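Local structure of WZI (Escherichia coli, 2YNK) at residues Asn8-Arg11 with Asn12-Trp16; Trp30-Gln34 with Glu35-Arg39; Phe277-Glu280 with Pro281-Trp285; His316-Lys320 with Asp321-Trp325. The protein is an outer membrane beta-barrel lectin that binds carbohydrate and takes part in assembly of the group 1 capsule in Escherichia coli. All coordinates share one frame; numbering follows the deposited sequence.

Interaction 1. Residues Asn8-Arg11 with Asn12-Trp16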
loop_
_atom_site.group_PDB
_atom_site.type_symbol
_atom_site.label_atom_id
_atom_site.label_comp_id
_atom_site.label_asym_id
_atom_site.label_seq_id
_atom_site.Cartn_x
_atom_site.Cartn_y
_atom_site.Cartn_z
ATOM N N ASN A 8 0.217 3.009 8.168
ATOM C CA ASN A 8 0.039 1.622 8.593
ATOM C C ASN A 8 -0.800 1.542 9.870
ATOM O O ASN A 8 -1.653 0.669 9.999
ATOM C CB ASN A 8 1.394 0.947 8.785
ATOM C CG ASN A 8 1.277 -0.517 9.122
ATOM O OD1 ASN A 8 0.599 -1.273 8.435
ATOM N ND2 ASN A 8 1.952 -0.934 10.179
ATOM N N ASP A 9 -0.542 2.458 10.805
ATOM C CA ASP A 9 -1.322 2.562 12.032
ATOM C C ASP A 9 -2.794 2.843 11.745
ATOM O O ASP A 9 -3.668 2.185 12.315
ATOM C CB ASP A 9 -0.743 3.634 12.963
ATOM C CG ASP A 9 0.456 3.135 13.760
ATOM O OD1 ASP A 9 0.786 1.934 13.648
ATOM O OD2 ASP A 9 1.070 3.938 14.505
ATOM N N LEU A 10 -3.057 3.796 10.850
ATOM C CA LEU A 10 -4.433 4.142 10.467
ATOM C C LEU A 10 -5.168 2.952 9.857
ATOM O O LEU A 10 -6.300 2.634 10.251
ATOM C CB LEU A 10 -4.451 5.304 9.462
ATOM C CG LEU A 10 -5.840 5.878 9.147
ATOM C CD1 LEU A 10 -6.419 6.526 10.401
ATOM C CD2 LEU A 10 -5.799 6.879 7.999
ATOM N N ARG A 11 -4.514 2.317 8.886
ATOM C CA ARG A 11 -5.103 1.213 8.143
ATOM C C ARG A 11 -5.506 0.079 9.059
ATOM O O ARG A 11 -6.576 -0.478 8.894
ATOM C CB ARG A 11 -4.138 0.672 7.066
ATOM C CG ARG A 11 -4.645 -0.625 6.455
ATOM C CD ARG A 11 -4.024 -1.018 5.133
ATOM N NE ARG A 11 -4.713 -2.217 4.661
ATOM C CZ ARG A 11 -4.191 -3.178 3.906
ATOM N NH1 ARG A 11 -2.940 -3.113 3.475
ATOM N NH2 ARG A 11 -4.943 -4.226 3.578
ATOM N N ASN A 12 -4.642 -0.287 9.997
ATOM C CA ASN A 12 -4.928 -1.409 10.886
ATOM C C ASN A 12 -6.109 -1.077 11.835
ATOM O O ASN A 12 -6.962 -1.924 12.104
ATOM C CB ASN A 12 -3.675 -1.814 11.673
ATOM C CG ASN A 12 -2.539 -2.300 10.771
ATOM O OD1 ASN A 12 -1.444 -1.737 10.784
ATOM N ND2 ASN A 12 -2.797 -3.340 9.983
ATOM N N ASP A 13 -6.151 0.167 12.311
ATOM C CA ASP A 13 -7.247 0.660 13.125
ATOM C C ASP A 13 -8.580 0.690 12.346
ATOM O O ASP A 13 -9.613 0.261 12.860
ATOM C CB ASP A 13 -6.900 2.043 13.707
ATOM C CG ASP A 13 -6.033 1.955 14.968
ATOM O OD1 ASP A 13 -5.452 0.883 15.219
ATOM O OD2 ASP A 13 -5.932 2.949 15.721
ATOM N N LEU A 14 -8.555 1.179 11.110
ATOM C CA LEU A 14 -9.751 1.161 10.267
ATOM C C LEU A 14 -10.176 -0.271 9.962
ATOM O O LEU A 14 -11.364 -0.588 10.004
ATOM C CB LEU A 14 -9.514 1.905 8.946
ATOM C CG LEU A 14 -9.403 3.432 8.983
ATOM C CD1 LEU A 14 -9.280 3.968 7.564
ATOM C CD2 LEU A 14 -10.600 4.048 9.688
ATOM N N ALA A 15 -9.206 -1.129 9.650
ATOM C CA ALA A 15 -9.491 -2.520 9.286
ATOM C C ALA A 15 -10.095 -3.287 10.460
ATOM O O ALA A 15 -10.935 -4.169 10.278
ATOM C CB ALA A 15 -8.225 -3.213 8.793
ATOM N N TRP A 16 -9.646 -2.948 11.660
ATOM C CA TRP A 16 -10.170 -3.536 12.883
ATOM C C TRP A 16 -11.632 -3.178 13.005
ATOM O O TRP A 16 -12.487 -4.047 13.156
ATOM C CB TRP A 16 -9.358 -3.017 14.072
ATOM C CG TRP A 16 -9.598 -3.694 15.404
ATOM C CD1 TRP A 16 -8.888 -4.751 15.958
ATOM C CD2 TRP A 16 -10.594 -3.334 16.422
ATOM N NE1 TRP A 16 -9.382 -5.074 17.198
ATOM C CE2 TRP A 16 -10.396 -4.256 17.538
ATOM C CE3 TRP A 16 -11.592 -2.377 16.513
ATOM C CZ2 TRP A 16 -11.184 -4.210 18.681
ATOM C CZ3 TRP A 16 -12.376 -2.332 17.673
ATOM C CH2 TRP A 16 -12.178 -3.231 18.727
#
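Leu14 sits one helical turn beyond Leu10 and leans back against it. Followed outward, the Leu14 side chain starts at CB, 3.5 Å from Leu10 O, and CG stays beside that carbonyl oxygen at 3.4 Å. The first torsion turns CG away from its own carbonyl carbon (chi1 -72°), which swings the branch back along the helix. CD1 then meets Leu10 CG at 4.2 Å, a plain apolar touch between the two leucines. Underneath, Leu14 N donates to Leu10 O at 2.8 Å. The same i to i+4 pattern links Asn12 N to Asn8 O, Asp13 N to Asp9 O and Ala15 N to Arg11 O.

Asp13 leans back over Asp9 in a similar way, its CB 3.5 Å from Asp9 O. Its OD2 is held by Arg57 and Arg383, and Arg383 also donates to Asp9 O, so a single guanidinium ties together two residues one turn apart. Arg11 is extended from CG to NE, which carries its guanidinium to partners elsewhere in the chain: NH1 donates to Gly155 O, and the cation lies against Tyr156 and Phe86.

The chemistry therefore divides the first turns of helix 8-19: Leu10 and Leu14 make an apolar pair along one side, and Asp13 is a buried acid with two arginines beside it. That setting would be expected to favour the ionised carboxylate, bridged to both Arg57 and Arg383.

Interaction 2. Residues Trp30-Gln34 with Glu35-Arg39; sequences WPLSQ and EEIAR
The indole of Trp30 carries Leu32 on one face, CG standing 3.7 Å above the ring plane over its centre, and CD1 of the same leucine is 4.5 Å from Ile37 CD1 on the following helix. Phe86 meets Trp30 edge-to-face. Further along the helix, the guanidinium of Arg39 has Glu36 O at its edge, in plane, and its NH1 forms a salt bridge of 2.9 Å with Glu36 OE2.

Ser33 occupies the N-cap position, but its OG is committed to Arg176 O and does no capping. The helix opens through backbone bonds: Ser33 O receives weak bonds from Glu36 N at 3.1 Å and from Ile37 N at 3.4 Å, followed by a firmer one from Ala38 N to Gln34 O at 2.8 Å. Ile37 CB also packs close to that second carbonyl, 3.3 Å from Gln34 O. Glu35 is bent at its second torsion (chi2 72°), curling its carboxylate back beside the start of the helix, where Trp142 NE1 and Gly2 N donate to its two oxygens.

Ile37 goes on to wedge between helices 8-19 and 49-65, touching Leu14, Ile58 and Leu62, and also reaches Val4 of strand 3-4. That strand pairs antiparallel with strand 32-33, so this strand-to-helix turn is knitted to the N-terminus of the chain.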
loop_
_atom_site.group_PDB
_atom_site.type_symbol
_atom_site.label_atom_id
_atom_site.label_comp_id
_atom_site.label_asym_id
_atom_site.label_seq_id
_atom_site.Cartn_x
_atom_site.Cartn_y
_atom_site.Cartn_z
ATOM N N TRP A 30 -5.886 2.708 -1.830
ATOM C CA TRP A 30 -5.220 3.884 -1.293
ATOM C C TRP A 30 -4.639 4.707 -2.405
ATOM O O TRP A 30 -4.259 4.164 -3.434
ATOM C CB TRP A 30 -4.126 3.470 -0.341
ATOM C CG TRP A 30 -4.655 2.757 0.865
ATOM C CD1 TRP A 30 -5.223 1.494 0.923
ATOM C CD2 TRP A 30 -4.703 3.263 2.238
ATOM N NE1 TRP A 30 -5.603 1.192 2.202
ATOM C CE2 TRP A 30 -5.316 2.208 3.039
ATOM C CE3 TRP A 30 -4.308 4.437 2.857
ATOM C CZ2 TRP A 30 -5.511 2.344 4.399
ATOM C CZ3 TRP A 30 -4.511 4.566 4.231
ATOM C CH2 TRP A 30 -5.099 3.542 4.983
ATOM N N PRO A 31 -4.556 6.032 -2.217
ATOM C CA PRO A 31 -4.907 6.754 -1.004
ATOM C C PRO A 31 -6.419 6.829 -0.784
ATOM O O PRO A 31 -7.193 6.731 -1.739
ATOM C CB PRO A 31 -4.323 8.139 -1.258
ATOM C CG PRO A 31 -4.461 8.310 -2.711
ATOM C CD PRO A 31 -4.183 6.955 -3.297
ATOM N N LEU A 32 -6.825 6.986 0.472
ATOM C CA LEU A 32 -8.249 7.101 0.828
ATOM C C LEU A 32 -8.663 8.565 0.898
ATOM O O LEU A 32 -7.925 9.398 1.408
ATOM C CB LEU A 32 -8.518 6.463 2.195
ATOM C CG LEU A 32 -8.030 5.037 2.439
ATOM C CD1 LEU A 32 -8.104 4.706 3.915
ATOM C CD2 LEU A 32 -8.831 4.051 1.612
ATOM N N SER A 33 -9.856 8.871 0.405
ATOM C CA SER A 33 -10.483 10.180 0.647
ATOM C C SER A 33 -10.890 10.313 2.115
ATOM O O SER A 33 -11.547 9.445 2.651
ATOM C CB SER A 33 -11.714 10.342 -0.234
ATOM O OG SER A 33 -11.411 10.023 -1.582
ATOM N N GLN A 34 -10.481 11.394 2.762
ATOM C CA GLN A 34 -10.789 11.600 4.178
ATOM C C GLN A 34 -12.316 11.720 4.368
ATOM O O GLN A 34 -12.885 11.180 5.313
ATOM C CB GLN A 34 -10.075 12.858 4.710
ATOM C CG GLN A 34 -9.739 12.808 6.192
ATOM C CD GLN A 34 -9.344 14.158 6.767
ATOM O OE1 GLN A 34 -8.426 14.817 6.281
ATOM N NE2 GLN A 34 -10.042 14.576 7.820
ATOM N N GLU A 35 -12.957 12.400 3.425
ATOM C CA GLU A 35 -14.392 12.623 3.435
ATOM C C GLU A 35 -15.156 11.296 3.521
ATOM O O GLU A 35 -16.264 11.243 4.085
ATOM C CB GLU A 35 -14.818 13.413 2.186
ATOM C CG GLU A 35 -14.304 14.856 2.123
ATOM C CD GLU A 35 -12.803 14.987 1.834
ATOM O OE1 GLU A 35 -12.157 14.010 1.380
ATOM O OE2 GLU A 35 -12.251 16.082 2.071
ATOM N N GLU A 36 -14.555 10.237 2.972
ATOM C CA GLU A 36 -15.108 8.884 3.043
ATOM C C GLU A 36 -14.866 8.248 4.419
ATOM O O GLU A 36 -15.708 7.487 4.918
ATOM C CB GLU A 36 -14.527 8.013 1.918
ATOM C CG GLU A 36 -14.835 6.522 2.001
ATOM C CD GLU A 36 -16.315 6.196 1.915
ATOM O OE1 GLU A 36 -17.117 7.053 1.480
ATOM O OE2 GLU A 36 -16.680 5.064 2.287
ATOM N N ILE A 37 -13.726 8.550 5.036
ATOM C CA ILE A 37 -13.489 8.105 6.409
ATOM C C ILE A 37 -14.516 8.784 7.347
ATOM O O ILE A 37 -15.100 8.136 8.209
ATOM C CB ILE A 37 -12.052 8.386 6.907
ATOM C CG1 ILE A 37 -10.981 7.877 5.923
ATOM C CG2 ILE A 37 -11.815 7.702 8.245
ATOM C CD1 ILE A 37 -9.555 8.173 6.361
ATOM N N ALA A 38 -14.737 10.085 7.147
ATOM C CA ALA A 38 -15.630 10.897 7.977
ATOM C C ALA A 38 -17.067 10.367 7.972
ATOM O O ALA A 38 -17.734 10.306 9.013
ATOM C CB ALA A 38 -15.605 12.340 7.494
ATOM N N ARG A 39 -17.521 9.986 6.781
ATOM C CA ARG A 39 -18.867 9.490 6.564
ATOM C C ARG A 39 -19.072 8.180 7.320
ATOM O O ARG A 39 -20.020 8.049 8.104
ATOM C CB ARG A 39 -19.087 9.321 5.062
ATOM C CG ARG A 39 -20.423 8.747 4.632
ATOM C CD ARG A 39 -20.444 8.536 3.123
ATOM N NE ARG A 39 -20.924 7.205 2.753
ATOM C CZ ARG A 39 -20.261 6.066 2.965
ATOM N NH1 ARG A 39 -19.070 6.060 3.566
ATOM N NH2 ARG A 39 -20.801 4.912 2.583
#

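Interaction 3. Residues Phe277-Glu280 with Pro281-Trp285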
loop_
_atom_site.group_PDB
_atom_site.type_symbol
_atom_site.label_atom_id
_atom_site.label_comp_id
_atom_site.label_asym_id
_atom_site.label_seq_id
_atom_site.Cartn_x
_atom_site.Cartn_y
_atom_site.Cartn_z
ATOM N N PHE A 277 -13.846 -10.911 1.854
ATOM C CA PHE A 277 -15.107 -11.441 2.367
ATOM C C PHE A 277 -15.156 -11.400 3.892
ATOM O O PHE A 277 -14.445 -12.143 4.555
ATOM C CB PHE A 277 -15.309 -12.878 1.885
ATOM C CG PHE A 277 -16.666 -13.438 2.216
ATOM C CD1 PHE A 277 -17.764 -13.154 1.415
ATOM C CD2 PHE A 277 -16.848 -14.249 3.326
ATOM C CE1 PHE A 277 -19.017 -13.668 1.717
ATOM C CE2 PHE A 277 -18.096 -14.765 3.629
ATOM C CZ PHE A 277 -19.181 -14.476 2.824
ATOM N N LYS A 278 -16.005 -10.533 4.441
ATOM C CA LYS A 278 -16.143 -10.383 5.897
ATOM C C LYS A 278 -17.091 -11.442 6.440
ATOM O O LYS A 278 -18.121 -11.716 5.831
ATOM C CB LYS A 278 -16.675 -8.991 6.253
ATOM C CG LYS A 278 -15.725 -7.850 5.910
ATOM C CD LYS A 278 -16.428 -6.497 5.843
ATOM C CE LYS A 278 -15.935 -5.673 4.657
ATOM N NZ LYS A 278 -16.201 -6.314 3.327
ATOM N N LEU A 279 -16.740 -12.035 7.580
ATOM C CA LEU A 279 -17.572 -13.068 8.206
ATOM C C LEU A 279 -18.480 -12.527 9.315
ATOM O O LEU A 279 -19.456 -13.174 9.680
ATOM C CB LEU A 279 -16.704 -14.215 8.754
ATOM C CG LEU A 279 -16.188 -15.237 7.731
ATOM C CD1 LEU A 279 -15.267 -16.260 8.386
ATOM C CD2 LEU A 279 -17.346 -15.939 7.037
ATOM N N GLU A 280 -18.168 -11.348 9.843
ATOM C CA GLU A 280 -18.932 -10.793 10.958
ATOM C C GLU A 280 -20.428 -10.678 10.659
ATOM O O GLU A 280 -21.247 -11.064 11.494
ATOM C CB GLU A 280 -18.372 -9.433 11.382
ATOM C CG GLU A 280 -18.979 -8.870 12.665
ATOM C CD GLU A 280 -20.325 -8.173 12.467
ATOM O OE1 GLU A 280 -20.606 -7.707 11.336
ATOM O OE2 GLU A 280 -21.104 -8.085 13.452
ATOM N N PRO A 281 -20.796 -10.166 9.469
ATOM C CA PRO A 281 -22.226 -9.945 9.231
ATOM C C PRO A 281 -23.096 -11.213 9.220
ATOM O O PRO A 281 -24.318 -11.099 9.197
ATOM C CB PRO A 281 -22.257 -9.261 7.855
ATOM C CG PRO A 281 -20.884 -8.736 7.647
ATOM C CD PRO A 281 -19.984 -9.723 8.325
ATOM N N THR A 282 -22.478 -12.396 9.232
ATOM C CA THR A 282 -23.202 -13.663 9.243
ATOM C C THR A 282 -22.918 -14.454 10.508
ATOM O O THR A 282 -23.835 -14.747 11.268
ATOM C CB THR A 282 -22.829 -14.520 8.024
ATOM O OG1 THR A 282 -23.420 -13.944 6.862
ATOM C CG2 THR A 282 -23.331 -15.949 8.174
ATOM N N LEU A 283 -21.650 -14.803 10.723
ATOM C CA LEU A 283 -21.264 -15.673 11.834
ATOM C C LEU A 283 -20.886 -14.894 13.089
ATOM O O LEU A 283 -20.661 -15.491 14.141
ATOM C CB LEU A 283 -20.079 -16.560 11.443
ATOM C CG LEU A 283 -20.090 -17.267 10.089
ATOM C CD1 LEU A 283 -18.842 -18.132 9.975
ATOM C CD2 LEU A 283 -21.348 -18.100 9.893
ATOM N N GLY A 284 -20.786 -13.573 12.980
ATOM C CA GLY A 284 -20.364 -12.754 14.115
ATOM C C GLY A 284 -18.898 -12.923 14.486
ATOM O O GLY A 284 -18.484 -12.518 15.573
ATOM N N TRP A 285 -18.113 -13.518 13.590
ATOM C CA TRP A 285 -16.669 -13.611 13.770
ATOM C C TRP A 285 -16.024 -12.406 13.149
ATOM O O TRP A 285 -16.335 -12.060 12.008
ATOM C CB TRP A 285 -16.114 -14.877 13.127
ATOM C CG TRP A 285 -16.550 -16.157 13.797
ATOM C CD1 TRP A 285 -17.177 -16.309 15.034
ATOM C CD2 TRP A 285 -16.365 -17.524 13.296
ATOM N NE1 TRP A 285 -17.404 -17.633 15.310
ATOM C CE2 TRP A 285 -16.942 -18.416 14.312
ATOM C CE3 TRP A 285 -15.812 -18.079 12.151
ATOM C CZ2 TRP A 285 -16.947 -19.793 14.163
ATOM C CZ3 TRP A 285 -15.829 -19.471 12.010
ATOM C CH2 TRP A 285 -16.382 -20.305 12.994
#
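Lys278, at the end of strand 268-278, makes the first touch: its CB rests 4.0 Å from Pro281 CD, while the rest of the chain bends off to a weak bond between NZ and Gln224 O. Leu279 comes next and does most of the work. Its carbonyl oxygen takes two N-H groups of the turn. Leu283 N approaches almost straight on at 2.9 Å, whereas Thr282 N, at 3.2 Å, stands well above the carbonyl plane. The Leu279 side chain lies alongside Leu283 and points the same way, with CD2 of Leu279 4.0 Å from CD1 of Leu283. Its other methyl, CD1, meets the edge of the Trp285 indole, 4.2 Å from CE3. Leu283 CD1 covers one face of that indole, 3.7 Å above the plane and offset toward the rim. Two leucines thus hold the tryptophan from different directions, all three residues clustering on the surface.

Glu280 ends residues 277-280. Its oxygen O accepts from Gly284 N at 3.0 Å, with Gly284 CA also close by. Gly284 has left helical geometry with a positive phi of 70°, a backbone turn that suits glycine, and it ends the helix so that the chain can head back.

The whole is a single turn of helix, 280-283, inserted in the loop between antiparallel strands 268-278 and 287-295, which are adjacent in the barrel: a beta hairpin whose connection holds one short helical turn.

Interaction 4. Residues His316-Lys320 with Asp321-Trp325; sequences HGWGK and DAVNW. With D12 (dodecane), chain F.
His316 O is gripped by two N-H groups: Val323 N donates to it at 2.7 Å, and the indole NE1 of Trp16, from helix 8-19, donates as well. Ala322 CA brings a further, weaker C-H contact to the same oxygen. The return bond, His316 N to Val323 O at 2.8 Å, completes an antiparallel hydrogen-bonded pair; Gly317 and Ala322 follow as a non-hydrogen-bonded one. At the turn, Trp318 N donates to Asp321 O at 3.0 Å from above the carbonyl plane.

On the face shared by His316 and Val323, the imidazole meets Trp325 rim to rim. Trp325 NE1 donates to His316 NE2 at 3.0 Å; each of these nitrogens lies in or near the ring plane of the other residue, and the two planes are only 15° apart. The first torsion of Trp325 (chi1 69°) places CG between the backbone N and the carbonyl carbon, bringing the indole toward the histidine. Since NE2 is the acceptor in this bond, it should carry no proton there.

Trp318 offers its edge to Val323, CE3 lying 4.0 Å from CG2. The end of the dodecane lies over one indole face, its C2 3.5 Å above the ring plane of Trp318, over the centre. Asp321 OD2 is 3.5 Å from dodecane C1, while OD1 of the same carboxylate accepts from Glu379 N.

This is a beta hairpin of the barrel, strands 306-317 and 322-331 joined by a tight turn, whose Trp318 and Asp321 form one of the dodecane pockets, with Leu376 and Trp384.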
loop_
_atom_site.group_PDB
_atom_site.type_symbol
_atom_site.label_atom_id
_atom_site.label_comp_id
_atom_site.label_asym_id
_atom_site.label_seq_id
_atom_site.Cartn_x
_atom_site.Cartn_y
_atom_site.Cartn_z
ATOM N N HIS A 316 -9.593 -8.531 17.118
ATOM C CA HIS A 316 -10.187 -8.918 18.380
ATOM C C HIS A 316 -9.967 -7.859 19.416
ATOM O O HIS A 316 -8.997 -7.112 19.347
ATOM C CB HIS A 316 -9.577 -10.231 18.857
ATOM C CG HIS A 316 -9.617 -11.339 17.830
ATOM N ND1 HIS A 316 -10.743 -12.003 17.521
ATOM C CD2 HIS A 316 -8.608 -11.900 17.048
ATOM C CE1 HIS A 316 -10.477 -12.936 16.587
ATOM N NE2 HIS A 316 -9.171 -12.872 16.300
ATOM N N GLY A 317 -10.886 -7.776 20.381
ATOM C CA GLY A 317 -10.711 -6.928 21.563
ATOM C C GLY A 317 -10.296 -7.802 22.730
ATOM O O GLY A 317 -10.688 -8.966 22.792
ATOM N N TRP A 318 -9.482 -7.269 23.640
ATOM C CA TRP A 318 -9.079 -8.020 24.823
ATOM C C TRP A 318 -9.791 -7.421 26.013
ATOM O O TRP A 318 -10.997 -7.642 26.177
ATOM C CB TRP A 318 -7.565 -8.037 24.953
ATOM C CG TRP A 318 -7.047 -9.184 25.787
ATOM C CD1 TRP A 318 -7.568 -9.674 26.981
ATOM C CD2 TRP A 318 -5.864 -10.020 25.519
ATOM N NE1 TRP A 318 -6.818 -10.721 27.450
ATOM C CE2 TRP A 318 -5.782 -10.978 26.622
ATOM C CE3 TRP A 318 -4.904 -10.065 24.513
ATOM C CZ2 TRP A 318 -4.778 -11.930 26.694
ATOM C CZ3 TRP A 318 -3.896 -11.031 24.595
ATOM C CH2 TRP A 318 -3.836 -11.938 25.662
ATOM N N GLY A 319 -9.099 -6.671 26.865
ATOM C CA GLY A 319 -9.792 -5.834 27.832
ATOM C C GLY A 319 -10.324 -4.666 27.037
ATOM O O GLY A 319 -11.314 -4.792 26.319
ATOM N N LYS A 320 -9.640 -3.534 27.144
ATOM C CA LYS A 320 -9.868 -2.404 26.253
ATOM C C LYS A 320 -8.860 -2.401 25.096
ATOM O O LYS A 320 -8.960 -1.576 24.184
ATOM C CB LYS A 320 -9.777 -1.099 27.036
ATOM C CG LYS A 320 -10.901 -0.904 28.042
ATOM C CD LYS A 320 -10.812 0.472 28.688
ATOM C CE LYS A 320 -12.172 1.013 29.106
ATOM N NZ LYS A 320 -12.069 2.430 29.558
ATOM N N ASP A 321 -7.901 -3.329 25.126
ATOM C CA ASP A 321 -6.880 -3.428 24.080
ATOM C C ASP A 321 -7.474 -4.037 22.815
ATOM O O ASP A 321 -8.611 -4.525 22.823
ATOM C CB ASP A 321 -5.694 -4.287 24.540
ATOM C CG ASP A 321 -4.939 -3.686 25.718
ATOM O OD1 ASP A 321 -5.127 -2.481 26.019
ATOM O OD2 ASP A 321 -4.142 -4.431 26.339
ATOM N N ALA A 322 -6.692 -4.005 21.737
ATOM C CA ALA A 322 -7.105 -4.545 20.446
ATOM C C ALA A 322 -6.007 -5.435 19.856
ATOM O O ALA A 322 -4.815 -5.147 20.007
ATOM C CB ALA A 322 -7.434 -3.412 19.494
ATOM N N VAL A 323 -6.417 -6.516 19.190
ATOM C CA VAL A 323 -5.481 -7.457 18.603
ATOM C C VAL A 323 -5.773 -7.632 17.125
ATOM O O VAL A 323 -6.903 -7.929 16.751
ATOM C CB VAL A 323 -5.517 -8.816 19.319
ATOM C CG1 VAL A 323 -4.653 -9.835 18.587
ATOM C CG2 VAL A 323 -5.028 -8.658 20.744
ATOM N N ASN A 324 -4.732 -7.430 16.303
ATOM C CA ASN A 324 -4.791 -7.564 14.838
ATOM C C ASN A 324 -3.897 -8.699 14.395
ATOM O O ASN A 324 -2.758 -8.785 14.842
ATOM C CB ASN A 324 -4.251 -6.309 14.165
ATOM C CG ASN A 324 -5.248 -5.189 14.106
ATOM O OD1 ASN A 324 -6.191 -5.232 13.328
ATOM N ND2 ASN A 324 -5.011 -4.145 14.891
ATOM N N TRP A 325 -4.380 -9.552 13.502
ATOM C CA TRP A 325 -3.521 -10.576 12.928
ATOM C C TRP A 325 -3.900 -10.910 11.524
ATOM O O TRP A 325 -5.066 -10.794 11.142
ATOM C CB TRP A 325 -3.525 -11.835 13.787
ATOM C CG TRP A 325 -4.836 -12.579 13.762
ATOM C CD1 TRP A 325 -5.901 -12.460 14.652
ATOM C CD2 TRP A 325 -5.270 -13.586 12.788
ATOM N NE1 TRP A 325 -6.925 -13.297 14.302
ATOM C CE2 TRP A 325 -6.617 -13.997 13.197
ATOM C CE3 TRP A 325 -4.704 -14.162 11.662
ATOM C CZ2 TRP A 325 -7.341 -14.944 12.493
ATOM C CZ3 TRP A 325 -5.445 -15.119 10.960
ATOM C CH2 TRP A 325 -6.731 -15.499 11.370
HETATM C C1 D12 F . -4.620 -7.267 28.273
HETATM C C2 D12 F . -3.605 -8.227 27.676
HETATM C C3 D12 F . -2.170 -7.702 27.804
HETATM C C4 D12 F . -1.123 -8.780 27.499
HETATM C C5 D12 F . -0.132 -8.367 26.403
HETATM C C6 D12 F . 1.160 -9.196 26.411
HETATM C C7 D12 F . 1.567 -9.746 25.035
HETATM C C8 D12 F . 2.417 -8.776 24.207
HETATM C C9 D12 F . 3.768 -9.379 23.812
HETATM C C10 D12 F . 4.557 -8.431 22.905
HETATM C C11 D12 F . 5.863 -9.050 22.401
HETATM C C12 D12 F . 6.490 -8.217 21.301
#

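Overall arrangement
Interaction 1 touches both interaction 2 and interaction 4, but stays about 7 Å, nearest atoms, from interaction 3. Against interaction 2 it packs directly: Arg11 CB lies 3.4 Å from Trp30 CZ2, and Leu14 CD1 lies 3.9 Å from Leu32 CD1. Toward interaction 4 it reaches with Trp16, which besides its bond to the hairpin has NE1 3.4 Å from Ala322 CB, joining the N-terminal helix to the barrel. Interactions 2 and 4 do not touch, their centres being about 24 Å apart. Interaction 3 lies on another hairpin of the same barrel sheet as interaction 4, with nearest atoms about 7 Å apart. Dodecane contacts interaction 4, whereas the side chain of Asp9 is about 13 Å from such an alkane.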